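Local coordinates for protein B-agarase (PDB 4BQ2) that hydrolyses agarose chains as an exo-acting beta-agarase of glycoside hydrolase family 50, at residues F494-I508 against R568-Y582. Sequence-based numbering, arbitrary orientation.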
ATOM      1  N   PHE A 494     -14.310   4.874   0.389  1.00 17.90           N
ATOM      2  CA  PHE A 494     -15.491   5.343  -0.326  1.00 18.45           C
ATOM      3  C   PHE A 494     -16.457   4.188  -0.637  1.00 19.83           C
ATOM      4  O   PHE A 494     -17.589   4.418  -1.063  1.00 19.78           O
ATOM      5  CB  PHE A 494     -15.097   6.014  -1.649  1.00 17.51           C
ATOM      6  CG  PHE A 494     -14.731   7.447  -1.515  1.00 18.08           C
ATOM      7  CD1 PHE A 494     -15.705   8.418  -1.322  1.00 17.80           C
ATOM      8  CD2 PHE A 494     -13.393   7.844  -1.637  1.00 18.80           C
ATOM      9  CE1 PHE A 494     -15.352   9.763  -1.226  1.00 18.94           C
ATOM     10  CE2 PHE A 494     -13.037   9.177  -1.536  1.00 18.83           C
ATOM     11  CZ  PHE A 494     -14.006  10.140  -1.335  1.00 17.77           C
ATOM     12  N   GLY A 495     -15.995   2.952  -0.458  1.00 20.33           N
ATOM     13  CA  GLY A 495     -16.846   1.754  -0.641  1.00 20.56           C
ATOM     14  C   GLY A 495     -16.063   0.677  -1.379  1.00 19.70           C
ATOM     15  O   GLY A 495     -15.473   0.957  -2.421  1.00 19.52           O
ATOM     16  N   ARG A 496     -16.097  -0.555  -0.862  1.00 21.14           N
ATOM     17  CA  ARG A 496     -15.324  -1.698  -1.385  1.00 20.68           C
ATOM     18  C   ARG A 496     -16.075  -2.432  -2.503  1.00 21.75           C
ATOM     19  O   ARG A 496     -17.288  -2.384  -2.539  1.00 20.63           O
ATOM     20  CB  ARG A 496     -15.045  -2.720  -0.258  1.00 22.11           C
ATOM     21  CG  ARG A 496     -14.131  -2.202   0.857  1.00 25.66           C
ATOM     22  CD  ARG A 496     -13.710  -3.328   1.816  1.00 28.23           C
ATOM     23  NE  ARG A 496     -13.206  -4.484   1.073  1.00 30.94           N
ATOM     24  CZ  ARG A 496     -11.923  -4.838   0.960  1.00 33.90           C
ATOM     25  NH1 ARG A 496     -10.968  -4.160   1.585  1.00 30.22           N
ATOM     26  NH2 ARG A 496     -11.595  -5.909   0.233  1.00 35.95           N
ATOM     27  N   PRO A 497     -15.349  -3.120  -3.400  1.00 21.17           N
ATOM     28  CA  PRO A 497     -15.980  -3.751  -4.570  1.00 24.03           C
ATOM     29  C   PRO A 497     -16.408  -5.197  -4.357  1.00 23.83           C
ATOM     30  O   PRO A 497     -16.829  -5.856  -5.311  1.00 23.78           O
ATOM     31  CB  PRO A 497     -14.852  -3.726  -5.611  1.00 23.71           C
ATOM     32  CG  PRO A 497     -13.627  -3.923  -4.783  1.00 24.06           C
ATOM     33  CD  PRO A 497     -13.876  -3.111  -3.525  1.00 23.45           C
ATOM     34  N   ASP A 498     -16.283  -5.691  -3.131  1.00 25.32           N
ATOM     35  CA  ASP A 498     -16.568  -7.094  -2.818  1.00 27.48           C
ATOM     36  C   ASP A 498     -18.023  -7.471  -3.061  1.00 26.27           C
ATOM     37  O   ASP A 498     -18.314  -8.616  -3.363  1.00 24.61           O
ATOM     38  CB  ASP A 498     -16.262  -7.420  -1.355  1.00 32.43           C
ATOM     39  CG  ASP A 498     -14.964  -6.798  -0.866  1.00 38.20           C
ATOM     40  OD1 ASP A 498     -13.969  -6.837  -1.602  1.00 40.03           O
ATOM     41  OD2 ASP A 498     -14.955  -6.278   0.275  1.00 43.42           O
ATOM     42  N   SER A 499     -18.927  -6.519  -2.891  1.00 24.82           N
ATOM     43  CA  SER A 499     -20.343  -6.795  -3.053  1.00 24.99           C
ATOM     44  C   SER A 499     -21.035  -5.483  -3.318  1.00 24.45           C
ATOM     45  O   SER A 499     -20.482  -4.407  -3.073  1.00 24.26           O
ATOM     46  CB  SER A 499     -20.924  -7.456  -1.798  1.00 24.10           C
ATOM     47  OG  SER A 499     -21.112  -6.493  -0.774  1.00 22.89           O
ATOM     48  N   ASP A 500     -22.266  -5.563  -3.798  1.00 24.54           N
ATOM     49  CA  ASP A 500     -23.012  -4.344  -4.065  1.00 24.73           C
ATOM     50  C   ASP A 500     -23.303  -3.571  -2.767  1.00 23.99           C
ATOM     51  O   ASP A 500     -23.151  -2.340  -2.713  1.00 22.07           O
ATOM     52  CB  ASP A 500     -24.250  -4.642  -4.914  1.00 24.32           C
ATOM     53  CG  ASP A 500     -23.881  -4.931  -6.362  1.00 26.62           C
ATOM     54  OD1 ASP A 500     -23.159  -4.089  -6.945  1.00 24.91           O
ATOM     55  OD2 ASP A 500     -24.293  -5.993  -6.905  1.00 27.54           O
ATOM     56  N   LYS A 501     -23.633  -4.297  -1.701  1.00 22.18           N
ATOM     57  CA  LYS A 501     -23.778  -3.654  -0.401  1.00 23.03           C
ATOM     58  C   LYS A 501     -22.500  -3.050   0.156  1.00 23.10           C
ATOM     59  O   LYS A 501     -22.568  -2.023   0.871  1.00 21.47           O
ATOM     60  CB  LYS A 501     -24.395  -4.598   0.621  1.00 22.81           C
ATOM     61  CG  LYS A 501     -25.872  -4.873   0.330  1.00 24.03           C
ATOM     62  CD  LYS A 501     -26.473  -5.724   1.421  1.00 25.34           C
ATOM     63  CE  LYS A 501     -27.870  -6.180   1.054  1.00 27.02           C
ATOM     64  NZ  LYS A 501     -28.484  -6.837   2.228  1.00 24.91           N
ATOM     65  N   ALA A 502     -21.351  -3.659  -0.159  1.00 21.32           N
ATOM     66  CA  ALA A 502     -20.061  -3.088   0.276  1.00 21.04           C
ATOM     67  C   ALA A 502     -19.815  -1.822  -0.530  1.00 19.51           C
ATOM     68  O   ALA A 502     -19.459  -0.789   0.007  1.00 20.60           O
ATOM     69  CB  ALA A 502     -18.925  -4.082   0.071  1.00 19.17           C
ATOM     70  N   GLN A 503     -20.014  -1.922  -1.828  1.00 20.93           N
ATOM     71  CA  GLN A 503     -19.811  -0.782  -2.728  1.00 22.38           C
ATOM     72  C   GLN A 503     -20.638   0.452  -2.312  1.00 22.17           C
ATOM     73  O   GLN A 503     -20.142   1.609  -2.339  1.00 21.96           O
ATOM     74  CB  GLN A 503     -20.090  -1.177  -4.182  1.00 24.13           C
ATOM     75  CG  GLN A 503     -20.097   0.051  -5.096  1.00 27.07           C
ATOM     76  CD  GLN A 503     -19.416  -0.141  -6.440  1.00 31.86           C
ATOM     77  OE1 GLN A 503     -19.993   0.209  -7.472  1.00 33.41           O
ATOM     78  NE2 GLN A 503     -18.160  -0.623  -6.436  1.00 28.84           N
ATOM     79  N   TYR A 504     -21.873   0.202  -1.890  1.00 20.70           N
ATOM     80  CA  TYR A 504     -22.793   1.283  -1.491  1.00 20.86           C
ATOM     81  C   TYR A 504     -22.882   1.423   0.019  1.00 20.19           C
ATOM     82  O   TYR A 504     -23.916   1.818   0.582  1.00 20.59           O
ATOM     83  CB  TYR A 504     -24.181   1.093  -2.157  1.00 18.97           C
ATOM     84  CG  TYR A 504     -24.062   1.250  -3.648  1.00 20.35           C
ATOM     85  CD1 TYR A 504     -23.685   2.480  -4.208  1.00 20.87           C
ATOM     86  CD2 TYR A 504     -24.226   0.166  -4.501  1.00 20.30           C
ATOM     87  CE1 TYR A 504     -23.516   2.623  -5.584  1.00 21.10           C
ATOM     88  CE2 TYR A 504     -24.076   0.297  -5.882  1.00 22.14           C
ATOM     89  CZ  TYR A 504     -23.726   1.535  -6.413  1.00 22.30           C
ATOM     90  OH  TYR A 504     -23.550   1.689  -7.751  1.00 24.17           O
ATOM     91  N   GLY A 505     -21.774   1.112   0.689  1.00 20.18           N
ATOM     92  CA  GLY A 505     -21.764   1.139   2.152  1.00 18.17           C
ATOM     93  C   GLY A 505     -22.056   2.498   2.760  1.00 18.59           C
ATOM     94  O   GLY A 505     -22.689   2.574   3.809  1.00 17.06           O
ATOM     95  N   ILE A 506     -21.583   3.580   2.126  1.00 19.42           N
ATOM     96  CA  ILE A 506     -21.858   4.932   2.660  1.00 19.36           C
ATOM     97  C   ILE A 506     -23.356   5.280   2.575  1.00 20.02           C
ATOM     98  O   ILE A 506     -23.935   5.707   3.564  1.00 19.10           O
ATOM     99  CB  ILE A 506     -20.936   6.026   2.048  1.00 19.27           C
ATOM    100  CG1 ILE A 506     -19.477   5.780   2.484  1.00 19.13           C
ATOM    101  CG2 ILE A 506     -21.352   7.417   2.525  1.00 19.53           C
ATOM    102  CD1 ILE A 506     -18.480   6.681   1.773  1.00 17.59           C
ATOM    103  N   PRO A 507     -23.992   5.090   1.385  1.00 21.17           N
ATOM    104  CA  PRO A 507     -25.449   5.273   1.350  1.00 20.22           C
ATOM    105  C   PRO A 507     -26.202   4.376   2.329  1.00 20.68           C
ATOM    106  O   PRO A 507     -27.069   4.858   3.037  1.00 20.76           O
ATOM    107  CB  PRO A 507     -25.805   4.924  -0.091  1.00 20.12           C
ATOM    108  CG  PRO A 507     -24.628   5.427  -0.849  1.00 21.82           C
ATOM    109  CD  PRO A 507     -23.433   5.035   0.015  1.00 19.72           C
ATOM    110  N   ILE A 508     -25.839   3.101   2.399  1.00 21.05           N
ATOM    111  CA  ILE A 508     -26.568   2.165   3.248  1.00 22.15           C
ATOM    112  C   ILE A 508     -26.453   2.586   4.708  1.00 22.25           C
ATOM    113  O   ILE A 508     -27.463   2.756   5.394  1.00 21.10           O
ATOM    114  CB  ILE A 508     -26.078   0.720   2.987  1.00 21.69           C
ATOM    115  CG1 ILE A 508     -26.553   0.275   1.600  1.00 22.65           C
ATOM    116  CG2 ILE A 508     -26.456  -0.249   4.108  1.00 22.02           C
ATOM    117  CD1 ILE A 508     -26.051  -1.092   1.182  1.00 20.58           C
ATOM    118  N   ARG A 568     -30.476   0.124  -5.921  1.00 19.80           N
ATOM    119  CA  ARG A 568     -29.203   0.432  -6.571  1.00 20.50           C
ATOM    120  C   ARG A 568     -29.139   1.864  -7.169  1.00 20.90           C
ATOM    121  O   ARG A 568     -28.153   2.599  -6.960  1.00 20.79           O
ATOM    122  CB  ARG A 568     -28.885  -0.605  -7.648  1.00 21.14           C
ATOM    123  CG  ARG A 568     -27.536  -0.390  -8.284  1.00 21.29           C
ATOM    124  CD  ARG A 568     -27.301  -1.379  -9.431  1.00 24.50           C
ATOM    125  NE  ARG A 568     -27.540  -2.757  -8.994  1.00 25.39           N
ATOM    126  CZ  ARG A 568     -26.636  -3.529  -8.393  1.00 27.74           C
ATOM    127  NH1 ARG A 568     -25.405  -3.068  -8.166  1.00 29.60           N
ATOM    128  NH2 ARG A 568     -26.967  -4.764  -8.015  1.00 25.84           N
ATOM    129  N   ALA A 569     -30.183   2.259  -7.904  1.00 20.97           N
ATOM    130  CA  ALA A 569     -30.225   3.592  -8.525  1.00 20.91           C
ATOM    131  C   ALA A 569     -30.110   4.678  -7.463  1.00 19.62           C
ATOM    132  O   ALA A 569     -29.403   5.677  -7.649  1.00 21.02           O
ATOM    133  CB  ALA A 569     -31.510   3.775  -9.334  1.00 21.18           C
ATOM    134  N   ASP A 570     -30.793   4.470  -6.349  1.00 20.13           N
ATOM    135  CA  ASP A 570     -30.776   5.392  -5.227  1.00 21.37           C
ATOM    136  C   ASP A 570     -29.428   5.441  -4.513  1.00 21.25           C
ATOM    137  O   ASP A 570     -28.937   6.542  -4.160  1.00 20.16           O
ATOM    138  CB  ASP A 570     -31.918   5.082  -4.241  1.00 23.31           C
ATOM    139  CG  ASP A 570     -33.298   5.443  -4.814  1.00 24.87           C
ATOM    140  OD1 ASP A 570     -33.354   6.263  -5.749  1.00 24.56           O
ATOM    141  OD2 ASP A 570     -34.319   4.916  -4.326  1.00 26.19           O
ATOM    142  N   TYR A 571     -28.831   4.276  -4.281  1.00 19.86           N
ATOM    143  CA  TYR A 571     -27.521   4.263  -3.637  1.00 19.75           C
ATOM    144  C   TYR A 571     -26.504   4.937  -4.554  1.00 20.10           C
ATOM    145  O   TYR A 571     -25.668   5.708  -4.079  1.00 20.19           O
ATOM    146  CB  TYR A 571     -27.058   2.848  -3.345  1.00 19.88           C
ATOM    147  CG  TYR A 571     -27.891   2.043  -2.376  1.00 19.73           C
ATOM    148  CD1 TYR A 571     -28.756   2.654  -1.460  1.00 20.45           C
ATOM    149  CD2 TYR A 571     -27.778   0.647  -2.357  1.00 22.10           C
ATOM    150  CE1 TYR A 571     -29.469   1.892  -0.550  1.00 20.96           C
ATOM    151  CE2 TYR A 571     -28.511  -0.125  -1.475  1.00 21.51           C
ATOM    152  CZ  TYR A 571     -29.358   0.506  -0.575  1.00 20.93           C
ATOM    153  OH  TYR A 571     -30.080  -0.256   0.307  1.00 23.33           O
ATOM    154  N   SER A 572     -26.610   4.669  -5.862  1.00 19.19           N
ATOM    155  CA  SER A 572     -25.722   5.287  -6.861  1.00 19.59           C
ATOM    156  C   SER A 572     -25.841   6.821  -6.822  1.00 20.98           C
ATOM    157  O   SER A 572     -24.833   7.525  -6.761  1.00 18.41           O
ATOM    158  CB  SER A 572     -26.004   4.774  -8.268  1.00 19.72           C
ATOM    159  OG  SER A 572     -25.047   5.310  -9.185  1.00 22.63           O
ATOM    160  N   MET A 573     -27.076   7.322  -6.826  1.00 20.42           N
ATOM    161  CA  MET A 573     -27.340   8.750  -6.770  1.00 21.73           C
ATOM    162  C   MET A 573     -26.756   9.396  -5.486  1.00 21.53           C
ATOM    163  O   MET A 573     -26.160  10.491  -5.542  1.00 21.36           O
ATOM    164  CB  MET A 573     -28.865   9.008  -6.862  1.00 23.71           C
ATOM    165  CG  MET A 573     -29.279  10.419  -6.459  1.00 28.05           C
ATOM    166  SD  MET A 573     -31.052  10.700  -6.632  1.00 34.69           S
ATOM    167  CE  MET A 573     -31.598  10.089  -5.040  1.00 28.47           C
ATOM    168  N   LEU A 574     -26.954   8.730  -4.352  1.00 20.76           N
ATOM    169  CA  LEU A 574     -26.487   9.227  -3.046  1.00 20.41           C
ATOM    170  C   LEU A 574     -24.948   9.208  -2.935  1.00 21.65           C
ATOM    171  O   LEU A 574     -24.333  10.144  -2.377  1.00 19.29           O
ATOM    172  CB  LEU A 574     -27.098   8.416  -1.898  1.00 21.33           C
ATOM    173  CG  LEU A 574     -28.637   8.419  -1.850  1.00 22.03           C
ATOM    174  CD1 LEU A 574     -29.144   7.620  -0.669  1.00 21.12           C
ATOM    175  CD2 LEU A 574     -29.207   9.822  -1.861  1.00 22.17           C
ATOM    176  N   LEU A 575     -24.341   8.137  -3.448  1.00 20.05           N
ATOM    177  CA  LEU A 575     -22.873   8.047  -3.480  1.00 19.12           C
ATOM    178  C   LEU A 575     -22.290   9.161  -4.355  1.00 19.80           C
ATOM    179  O   LEU A 575     -21.305   9.787  -3.970  1.00 19.78           O
ATOM    180  CB  LEU A 575     -22.367   6.657  -3.938  1.00 18.27           C
ATOM    181  CG  LEU A 575     -20.849   6.393  -3.748  1.00 17.28           C
ATOM    182  CD1 LEU A 575     -20.395   6.708  -2.312  1.00 16.73           C
ATOM    183  CD2 LEU A 575     -20.448   4.983  -4.133  1.00 16.57           C
ATOM    184  N   SER A 576     -22.899   9.404  -5.519  1.00 19.34           N
ATOM    185  CA  SER A 576     -22.454  10.449  -6.400  1.00 19.11           C
ATOM    186  C   SER A 576     -22.513  11.766  -5.702  1.00 19.86           C
ATOM    187  O   SER A 576     -21.559  12.531  -5.765  1.00 20.36           O
ATOM    188  CB  SER A 576     -23.270  10.505  -7.702  1.00 18.58           C
ATOM    189  OG  SER A 576     -22.894   9.445  -8.567  1.00 21.29           O
ATOM    190  N   ALA A 577     -23.623  12.039  -5.020  1.00 19.16           N
ATOM    191  CA  ALA A 577     -23.781  13.331  -4.376  1.00 18.68           C
ATOM    192  C   ALA A 577     -22.780  13.535  -3.234  1.00 19.49           C
ATOM    193  O   ALA A 577     -22.206  14.635  -3.081  1.00 18.87           O
ATOM    194  CB  ALA A 577     -25.220  13.521  -3.907  1.00 18.25           C
ATOM    195  N   TYR A 578     -22.549  12.475  -2.458  1.00 19.13           N
ATOM    196  CA  TYR A 578     -21.546  12.490  -1.390  1.00 18.81           C
ATOM    197  C   TYR A 578     -20.135  12.799  -1.962  1.00 19.42           C
ATOM    198  O   TYR A 578     -19.440  13.722  -1.498  1.00 18.82           O
ATOM    199  CB  TYR A 578     -21.533  11.136  -0.641  1.00 19.57           C
ATOM    200  CG  TYR A 578     -20.425  11.060   0.421  1.00 19.98           C
ATOM    201  CD1 TYR A 578     -20.599  11.641   1.690  1.00 19.39           C
ATOM    202  CD2 TYR A 578     -19.196  10.462   0.141  1.00 18.44           C
ATOM    203  CE1 TYR A 578     -19.576  11.607   2.656  1.00 17.71           C
ATOM    204  CE2 TYR A 578     -18.179  10.417   1.108  1.00 17.47           C
ATOM    205  CZ  TYR A 578     -18.368  11.004   2.356  1.00 17.40           C
ATOM    206  OH  TYR A 578     -17.364  10.955   3.341  1.00 15.95           O
ATOM    207  N   ALA A 579     -19.717  12.011  -2.945  1.00 17.62           N
ATOM    208  CA  ALA A 579     -18.422  12.226  -3.595  1.00 18.41           C
ATOM    209  C   ALA A 579     -18.293  13.593  -4.309  1.00 18.53           C
ATOM    210  O   ALA A 579     -17.246  14.247  -4.204  1.00 18.48           O
ATOM    211  CB  ALA A 579     -18.088  11.079  -4.527  1.00 17.10           C
ATOM    212  N   ASP A 580     -19.339  14.036  -5.012  1.00 17.62           N
ATOM    213  CA  ASP A 580     -19.329  15.399  -5.572  1.00 18.58           C
ATOM    214  C   ASP A 580     -19.053  16.484  -4.526  1.00 17.99           C
ATOM    215  O   ASP A 580     -18.243  17.390  -4.760  1.00 17.04           O
ATOM    216  CB  ASP A 580     -20.663  15.722  -6.234  1.00 21.84           C
ATOM    217  CG  ASP A 580     -20.811  15.116  -7.621  1.00 27.49           C
ATOM    218  OD1 ASP A 580     -19.812  14.680  -8.246  1.00 27.67           O
ATOM    219  OD2 ASP A 580     -21.964  15.084  -8.106  1.00 31.97           O
ATOM    220  N   GLN A 581     -19.704  16.366  -3.368  1.00 16.75           N
ATOM    221  CA  GLN A 581     -19.536  17.342  -2.298  1.00 17.39           C
ATOM    222  C   GLN A 581     -18.140  17.284  -1.677  1.00 17.43           C
ATOM    223  O   GLN A 581     -17.556  18.352  -1.343  1.00 16.86           O
ATOM    224  CB  GLN A 581     -20.649  17.182  -1.241  1.00 17.14           C
ATOM    225  CG  GLN A 581     -20.542  18.117  -0.046  1.00 16.95           C
ATOM    226  CD  GLN A 581     -20.785  19.603  -0.347  1.00 19.07           C
ATOM    227  OE1 GLN A 581     -21.265  19.985  -1.423  1.00 18.57           O
ATOM    228  NE2 GLN A 581     -20.464  20.450   0.628  1.00 19.45           N
ATOM    229  N   TYR A 582     -17.610  16.056  -1.504  1.00 16.90           N
ATOM    230  CA  TYR A 582     -16.242  15.885  -1.013  1.00 16.34           C
ATOM    231  C   TYR A 582     -15.268  16.644  -1.940  1.00 17.01           C
ATOM    232  O   TYR A 582     -14.488  17.513  -1.482  1.00 16.40           O
ATOM    233  CB  TYR A 582     -15.839  14.394  -0.919  1.00 16.86           C
ATOM    234  CG  TYR A 582     -14.361  14.248  -0.597  1.00 16.45           C
ATOM    235  CD1 TYR A 582     -13.895  14.318   0.725  1.00 17.37           C
ATOM    236  CD2 TYR A 582     -13.422  14.095  -1.617  1.00 16.75           C
ATOM    237  CE1 TYR A 582     -12.530  14.212   1.005  1.00 17.31           C
ATOM    238  CE2 TYR A 582     -12.067  14.024  -1.347  1.00 17.21           C
ATOM    239  CZ  TYR A 582     -11.629  14.083  -0.039  1.00 17.23           C
ATOM    240  OH  TYR A 582     -10.282  13.990   0.189  1.00 17.14           O
TER
HETATM  241  O   HOH W   1     -23.703  -0.630  -9.260  1.00 26.45           O
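Tyr-504 lies against the helix carrying Tyr-571: its CG comes 3.4 Å from Tyr-571 CB, and the two rings are inclined, neither stacked nor edge-to-face. Beside it Pro-507 CG reaches Tyr-571 O at 3.4 Å and abuts the CB atoms of Leu-574 and Leu-575, while Ile-508 lays CG1 over one face of the Tyr-571 ring, 3.8 Å from its centroid. Leu-575 links the two halves, CD1 against Phe-494 O and CD2 against Gln-503 O and the Tyr-504 ring. Two turns beyond Tyr-571, Ile-506 CG2 sits 4.3 Å from the Tyr-578 ring centroid, only 8° off the normal, a centred CH-pi contact. Phe-494 then points its CZ edge at the Tyr-582 face, a T-shaped pair with planes at 81°. At the other end a bend at chi3 (-52°) turns the Arg-568 guanidinium toward Asp-500, gripped end-on, NH1 to OD1 at 2.8 Å and NH2 to OD2 at 3.1 Å; both oxygens lie near the guanidinium plane but are approached from above the carboxylate. A water joins Arg-568 NH1 to Tyr-504 OH, which Glu-612 also holds together with Ser-572 OG. Met-454 backs Phe-494, Ile-506 and Tyr-578. The segment following strand 483-488 thus packs on helix 565-593, consistent with the (beta/alpha)8-barrel catalytic module expected of family 50.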